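Local atomic coordinates of tapirin (Caldicellulosiruptor kristjanssonii, PDB entry 6N2B), a protein that probably binds cellulose through a beta-helical C-terminal domain, and so probably helps an extremely thermophilic bacterium attach to it, and also holds a calcium ion. Residues 314-317 with 318-322; 455-459 with 460-464; 520-523 with 524-527. One frame throughout, in Å; residues are numbered along the deposited sequence.

Contact 1. Residues 314-317 with 318-322; sequences IYSD and GEVQV
Ser-316, the last residue before the bend, reaches across to both Gly-318 and Val-320. Its hydroxyl takes a hydrogen bond from the backbone of Gly-318, with Gly-318 N 3.2 Å from Ser-316 OG and an N-H...O angle of 155°. A side-chain oxygen that accepts from the amide two residues on meets the definition of an ST turn. The torsion accounts for the reach: OG stands opposite the backbone N (chi1 -175°) and beside the carbonyl carbon, on the side where the chain continues to Gly-318. The same OG is hydrogen-bonded to Thr-296 OG1 on the coil before, which ties the bend to the hydroxyl of a neighbouring turn. Ser-316 CB lies 4.1 Å from Val-320 CG2, an ordinary apolar distance. The side chain of Val-320 also touches Met-301, Phe-328, Val-336 and Leu-339.

Asp-317 makes the corner. Its CG is turned opposite the carbonyl carbon (chi1 -70°) and carries the carboxylate off the inner side. The two oxygens are held separately, OD1 by the hydroxyl of Tyr-405 and OD2 by that of Tyr-295, which should fix the rotation of the group. Gly-318 follows, and the chain enters strand 319-322 in a new direction.

Strand 314-316 pairs in parallel with 293-296 and 333-336, whereas 319-322 lies between 300-303 and 338-341. Two consecutive strands thus belong to different parallel sheets, with Ser-316 and Val-320 both turned to the inner side of the corner: this is the corner of a coil in a parallel beta-helix.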
loop_
_atom_site.group_PDB
_atom_site.type_symbol
_atom_site.label_atom_id
_atom_site.label_comp_id
_atom_site.label_asym_id
_atom_site.label_seq_id
_atom_site.Cartn_x
_atom_site.Cartn_y
_atom_site.Cartn_z
ATOM N N ILE A 314 -11.241 -6.392 -10.399
ATOM C CA ILE A 314 -10.460 -7.338 -9.599
ATOM C C ILE A 314 -10.025 -8.471 -10.514
ATOM O O ILE A 314 -10.855 -9.081 -11.191
ATOM C CB ILE A 314 -11.244 -7.867 -8.373
ATOM C CG1 ILE A 314 -10.580 -9.105 -7.760
ATOM C CG2 ILE A 314 -12.672 -8.195 -8.728
ATOM C CD1 ILE A 314 -9.248 -8.834 -7.102
ATOM N N TYR A 315 -8.727 -8.736 -10.561
ATOM C CA TYR A 315 -8.183 -9.835 -11.344
ATOM C C TYR A 315 -7.312 -10.681 -10.440
ATOM O O TYR A 315 -6.489 -10.142 -9.696
ATOM C CB TYR A 315 -7.362 -9.330 -12.530
ATOM C CG TYR A 315 -8.064 -8.272 -13.344
ATOM C CD1 TYR A 315 -9.005 -8.622 -14.295
ATOM C CD2 TYR A 315 -7.792 -6.923 -13.157
ATOM C CE1 TYR A 315 -9.659 -7.649 -15.054
ATOM C CE2 TYR A 315 -8.427 -5.951 -13.912
ATOM C CZ TYR A 315 -9.369 -6.320 -14.854
ATOM O OH TYR A 315 -10.023 -5.372 -15.598
ATOM N N SER A 316 -7.484 -11.998 -10.495
ATOM C CA SER A 316 -6.738 -12.831 -9.567
ATOM C C SER A 316 -6.450 -14.197 -10.161
ATOM O O SER A 316 -7.366 -14.906 -10.592
ATOM C CB SER A 316 -7.486 -12.995 -8.250
ATOM O OG SER A 316 -6.676 -13.714 -7.343
ATOM N N ASP A 317 -5.172 -14.559 -10.168
ATOM C CA ASP A 317 -4.722 -15.880 -10.575
ATOM C C ASP A 317 -4.946 -16.930 -9.488
ATOM O O ASP A 317 -4.520 -18.080 -9.657
ATOM C CB ASP A 317 -3.242 -15.822 -10.969
ATOM C CG ASP A 317 -3.012 -15.062 -12.274
ATOM O OD1 ASP A 317 -4.001 -14.787 -12.986
ATOM O OD2 ASP A 317 -1.846 -14.741 -12.601
ATOM N N GLY A 318 -5.614 -16.547 -8.391
ATOM C CA GLY A 318 -5.868 -17.405 -7.247
ATOM C C GLY A 318 -7.269 -17.233 -6.684
ATOM O O GLY A 318 -8.178 -16.799 -7.394
ATOM N N GLU A 319 -7.455 -17.550 -5.407
ATOM C CA GLU A 319 -8.777 -17.666 -4.806
ATOM C C GLU A 319 -9.075 -16.415 -3.985
ATOM O O GLU A 319 -8.348 -16.097 -3.034
ATOM C CB GLU A 319 -8.850 -18.936 -3.950
ATOM C CG GLU A 319 -10.034 -19.096 -2.987
ATOM C CD GLU A 319 -9.838 -20.292 -2.032
ATOM O OE1 GLU A 319 -8.673 -20.591 -1.692
ATOM O OE2 GLU A 319 -10.823 -20.943 -1.610
ATOM N N VAL A 320 -10.132 -15.704 -4.364
ATOM C CA VAL A 320 -10.640 -14.607 -3.553
ATOM C C VAL A 320 -11.527 -15.224 -2.484
ATOM O O VAL A 320 -12.564 -15.808 -2.794
ATOM C CB VAL A 320 -11.418 -13.585 -4.391
ATOM C CG1 VAL A 320 -11.904 -12.447 -3.504
ATOM C CG2 VAL A 320 -10.570 -13.053 -5.553
ATOM N N GLN A 321 -11.107 -15.130 -1.233
ATOM C CA GLN A 321 -11.931 -15.547 -0.115
ATOM C C GLN A 321 -12.556 -14.325 0.529
ATOM O O GLN A 321 -11.883 -13.324 0.767
ATOM C CB GLN A 321 -11.127 -16.290 0.942
ATOM C CG GLN A 321 -10.303 -17.453 0.465
ATOM C CD GLN A 321 -9.314 -17.911 1.544
ATOM O OE1 GLN A 321 -9.711 -18.486 2.571
ATOM N NE2 GLN A 321 -8.022 -17.631 1.323
ATOM N N VAL A 322 -13.840 -14.419 0.825
ATOM C CA VAL A 322 -14.556 -13.408 1.577
ATOM C C VAL A 322 -15.205 -14.157 2.731
ATOM O O VAL A 322 -16.109 -14.971 2.510
ATOM C CB VAL A 322 -15.600 -12.691 0.709
ATOM C CG1 VAL A 322 -16.334 -11.613 1.494
ATOM C CG2 VAL A 322 -14.935 -12.106 -0.522
#

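Contact 2. Residues 455-459 with 460-464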
loop_
_atom_site.group_PDB
_atom_site.type_symbol
_atom_site.label_atom_id
_atom_site.label_comp_id
_atom_site.label_asym_id
_atom_site.label_seq_id
_atom_site.Cartn_x
_atom_site.Cartn_y
_atom_site.Cartn_z
ATOM N N SER A 455 22.987 3.591 8.227
ATOM C CA SER A 455 22.683 2.627 9.281
ATOM C C SER A 455 21.354 2.918 9.971
ATOM O O SER A 455 21.171 2.531 11.128
ATOM C CB SER A 455 23.798 2.611 10.329
ATOM O OG SER A 455 25.074 2.785 9.737
ATOM N N GLY A 456 20.442 3.621 9.317
ATOM C CA GLY A 456 19.196 4.033 9.935
ATOM C C GLY A 456 19.176 5.518 10.285
ATOM O O GLY A 456 20.152 6.249 10.120
ATOM N N ILE A 457 18.017 5.956 10.765
ATOM C CA ILE A 457 17.796 7.329 11.210
ATOM C C ILE A 457 16.995 7.278 12.503
ATOM O O ILE A 457 16.117 6.419 12.660
ATOM C CB ILE A 457 17.047 8.155 10.141
ATOM C CG1 ILE A 457 17.740 8.027 8.780
ATOM C CG2 ILE A 457 16.908 9.626 10.575
ATOM C CD1 ILE A 457 16.994 8.670 7.645
ATOM N N ASN A 458 17.309 8.172 13.444
ATOM C CA ASN A 458 16.472 8.341 14.624
ATOM C C ASN A 458 16.257 9.824 14.887
ATOM O O ASN A 458 16.835 10.690 14.221
ATOM C CB ASN A 458 17.039 7.619 15.859
ATOM C CG ASN A 458 18.332 8.227 16.391
ATOM O OD1 ASN A 458 18.458 9.438 16.577
ATOM N ND2 ASN A 458 19.304 7.359 16.662
ATOM N N ASP A 459 15.401 10.115 15.868
ATOM C CA ASP A 459 14.948 11.491 16.035
ATOM C C ASP A 459 16.033 12.384 16.632
ATOM O O ASP A 459 16.129 13.567 16.281
ATOM C CB ASP A 459 13.666 11.539 16.866
ATOM C CG ASP A 459 13.711 10.660 18.096
ATOM O OD1 ASP A 459 14.751 10.042 18.404
ATOM O OD2 ASP A 459 12.661 10.563 18.743
ATOM N N SER A 460 16.862 11.842 17.524
ATOM C CA SER A 460 17.998 12.605 18.036
ATOM C C SER A 460 18.942 13.012 16.900
ATOM O O SER A 460 19.304 14.189 16.758
ATOM C CB SER A 460 18.723 11.776 19.109
ATOM O OG SER A 460 19.893 12.414 19.601
ATOM N N GLU A 461 19.325 12.052 16.058
ATOM C CA GLU A 461 20.190 12.358 14.924
ATOM C C GLU A 461 19.555 13.371 13.985
ATOM O O GLU A 461 20.228 14.289 13.500
ATOM C CB GLU A 461 20.511 11.074 14.186
ATOM C CG GLU A 461 21.303 10.130 15.035
ATOM C CD GLU A 461 21.389 8.770 14.413
ATOM O OE1 GLU A 461 20.510 8.471 13.560
ATOM O OE2 GLU A 461 22.327 8.016 14.775
ATOM N N LEU A 462 18.254 13.225 13.738
ATOM C CA LEU A 462 17.536 14.101 12.817
ATOM C C LEU A 462 17.529 15.551 13.298
ATOM O O LEU A 462 17.740 16.475 12.503
ATOM C CB LEU A 462 16.113 13.577 12.658
ATOM C CG LEU A 462 15.226 13.976 11.504
ATOM C CD1 LEU A 462 15.927 13.720 10.186
ATOM C CD2 LEU A 462 13.950 13.164 11.613
ATOM N N ILE A 463 17.265 15.771 14.586
ATOM C CA ILE A 463 17.325 17.120 15.147
ATOM C C ILE A 463 18.733 17.703 14.991
ATOM O O ILE A 463 18.904 18.860 14.577
ATOM C CB ILE A 463 16.881 17.106 16.625
ATOM C CG1 ILE A 463 15.414 16.704 16.750
ATOM C CG2 ILE A 463 17.099 18.446 17.268
ATOM C CD1 ILE A 463 15.084 16.163 18.107
ATOM N N THR A 464 19.762 16.908 15.309
ATOM C CA THR A 464 21.132 17.371 15.121
ATOM C C THR A 464 21.400 17.722 13.659
ATOM O O THR A 464 21.814 18.846 13.344
ATOM C CB THR A 464 22.128 16.313 15.612
ATOM O OG1 THR A 464 21.927 16.065 17.010
ATOM C CG2 THR A 464 23.557 16.783 15.399
#
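The amide of Asn-458 and the carboxylate of Glu-461 lie stacked, their planes 24° apart, with Asn-458 ND2 3.4 Å from Glu-461 CD. The carboxylate lies against the face of the amide, while the amide oxygen is directed to the backbone of Glu-461. The two side chains cross at nearly a right angle. Asn-458 OD1 accepts from Glu-461 N at 2.8 Å; the N-H...O angle of 177° is almost straight, though the donor is tilted from the carbonyl plane. In return Glu-461 OE1 receives Asn-458 N at 3.2 Å, met from above the carboxylate plane. This reciprocal pair is a capping box, with Asn-458 as the N-cap. Its CG sits between the backbone N and the carbonyl carbon (chi1 68°), which brings OD1 to the N-H of Glu-461 in the first turn.

Asp-459 OD1 adds a weak bond to Ser-460 N, while OD2 is taken by Asn-491 N. The helical pattern then begins: Leu-462 N bonds to Asn-458 O at 2.9 Å. Ile-457 CG2 touches Leu-462 CD1 at 4.2 Å, as in a hydrophobic staple.

Glu-461 also packs on Ala-433 and Leu-436, both calcium-binding, but its side chain stays about 8 Å from the ion. Helix 459-470 thus starts directly from strand 457-458, which pairs with 487-489, and Ile-457 and Leu-462 together rest on Val-451 of strand 448-453.

Contact 3. Residues 520-523 with 524-527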
loop_
_atom_site.group_PDB
_atom_site.type_symbol
_atom_site.label_atom_id
_atom_site.label_comp_id
_atom_site.label_asym_id
_atom_site.label_seq_id
_atom_site.Cartn_x
_atom_site.Cartn_y
_atom_site.Cartn_z
ATOM N N ILE A 520 9.511 0.959 10.681
ATOM C CA ILE A 520 9.322 2.230 11.367
ATOM C C ILE A 520 8.893 1.908 12.783
ATOM O O ILE A 520 7.970 1.112 12.988
ATOM C CB ILE A 520 8.271 3.109 10.668
ATOM C CG1 ILE A 520 8.315 2.886 9.174
ATOM C CG2 ILE A 520 8.480 4.600 10.980
ATOM C CD1 ILE A 520 7.323 3.690 8.445
ATOM N N ASN A 521 9.568 2.499 13.756
ATOM C CA ASN A 521 9.210 2.340 15.155
ATOM C C ASN A 521 9.058 3.712 15.772
ATOM O O ASN A 521 9.828 4.621 15.466
ATOM C CB ASN A 521 10.256 1.552 15.915
ATOM C CG ASN A 521 10.374 0.132 15.418
ATOM O OD1 ASN A 521 9.388 -0.611 15.391
ATOM N ND2 ASN A 521 11.586 -0.260 15.016
ATOM N N ILE A 522 8.059 3.866 16.636
ATOM C CA ILE A 522 7.815 5.146 17.279
ATOM C C ILE A 522 7.077 4.869 18.573
ATOM O O ILE A 522 6.281 3.929 18.661
ATOM C CB ILE A 522 7.031 6.096 16.343
ATOM C CG1 ILE A 522 6.698 7.405 17.048
ATOM C CG2 ILE A 522 5.787 5.437 15.878
ATOM C CD1 ILE A 522 6.088 8.449 16.134
ATOM N N SER A 523 7.354 5.684 19.585
ATOM C CA SER A 523 6.833 5.502 20.933
ATOM C C SER A 523 5.807 6.586 21.231
ATOM O O SER A 523 6.153 7.771 21.281
ATOM C CB SER A 523 7.967 5.553 21.951
ATOM O OG SER A 523 9.126 4.959 21.393
ATOM N N GLY A 524 4.555 6.177 21.431
ATOM C CA GLY A 524 3.530 7.090 21.893
ATOM C C GLY A 524 3.033 8.113 20.895
ATOM O O GLY A 524 2.645 9.211 21.305
ATOM N N ALA A 525 3.017 7.789 19.600
ATOM C CA ALA A 525 2.483 8.705 18.595
ATOM C C ALA A 525 2.316 7.975 17.268
ATOM O O ALA A 525 2.998 6.985 17.001
ATOM C CB ALA A 525 3.384 9.934 18.408
ATOM N N GLY A 526 1.394 8.467 16.449
ATOM C CA GLY A 526 1.241 7.982 15.100
ATOM C C GLY A 526 1.966 8.844 14.074
ATOM O O GLY A 526 2.362 9.973 14.343
ATOM N N ILE A 527 2.154 8.283 12.884
ATOM C CA ILE A 527 2.755 8.992 11.761
ATOM C C ILE A 527 1.648 9.378 10.794
ATOM O O ILE A 527 0.789 8.555 10.465
ATOM C CB ILE A 527 3.803 8.125 11.048
ATOM C CG1 ILE A 527 4.730 7.462 12.062
ATOM C CG2 ILE A 527 4.557 8.947 10.017
ATOM C CD1 ILE A 527 5.828 8.315 12.532
#
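A corner between strands of two different sheets, 520-522 and 526-531, is filled on its inner side by Ile-522, which packs on Ala-525 and Ile-527. Strand 520-522 lies beside 487-489, while 526-531 pairs in parallel with 504-508 and 221-224, so the bend carries the chain from one wall of the fold to the next. The turn itself passes through Gly-524, whose phi of 72° is a value glycine adopts readily.

Ile-522 carries the contact. Its CG1 branch runs opposite the backbone N (chi1 176°) and continues extended, which puts the terminal CD1 on the inner side of the bend. Ile-522 CD1 meets Ala-525 CB at 3.8 Å and Ile-527 CD1 at 3.6 Å. The two isoleucines cross obliquely and touch by their terminal methyls. The shorter branch of Ile-522 lies near the backbone instead, with Ile-522 CG2 3.4 Å from Ala-525 O.

The cluster extends beyond the bend, since both Ile-522 and Ile-527 touch Phe-489 and Leu-505. Replacing Ile-522 by an alanine would probably leave the CD1 of Ile-527 and the methyl of Ala-525 without their mate and open a gap at the bend.

No hydrogen bond joins 520-523 to 524-527. The strands instead bond to separate neighbours, Asn-521 and Ser-523 to Phe-489 and Gly-526 to Leu-505. Apart from the closeness to the Ala-525 carbonyl, the side-chain contact between the two arms is apolar, and such contact has little directional demand: the angle of the bend is probably set by the backbone and the flanking strands, with the isoleucines filling its inside.

Contacts 1 and 3 are both corners where the chain leaves one sheet for another, but contact 1 is buried and fastened by a serine hydroxyl, whereas contact 3 is partly buried, has no hydrogen bond between its two arms and meets by apolar packing. Contact 2, also partly buried, is a helix start, and the richest of the three in hydrogen bonds. Contacts 2 and 3 lie close, with centres about 14 Å apart, and share a sheet: 457-458 and 520-522 flank 487-489 on its two sides, and side chains from both contacts reach Phe-489. Contact 1 lies across the chain's centre, its centre about 42 Å from that of contact 2 and about 33 Å from that of contact 3.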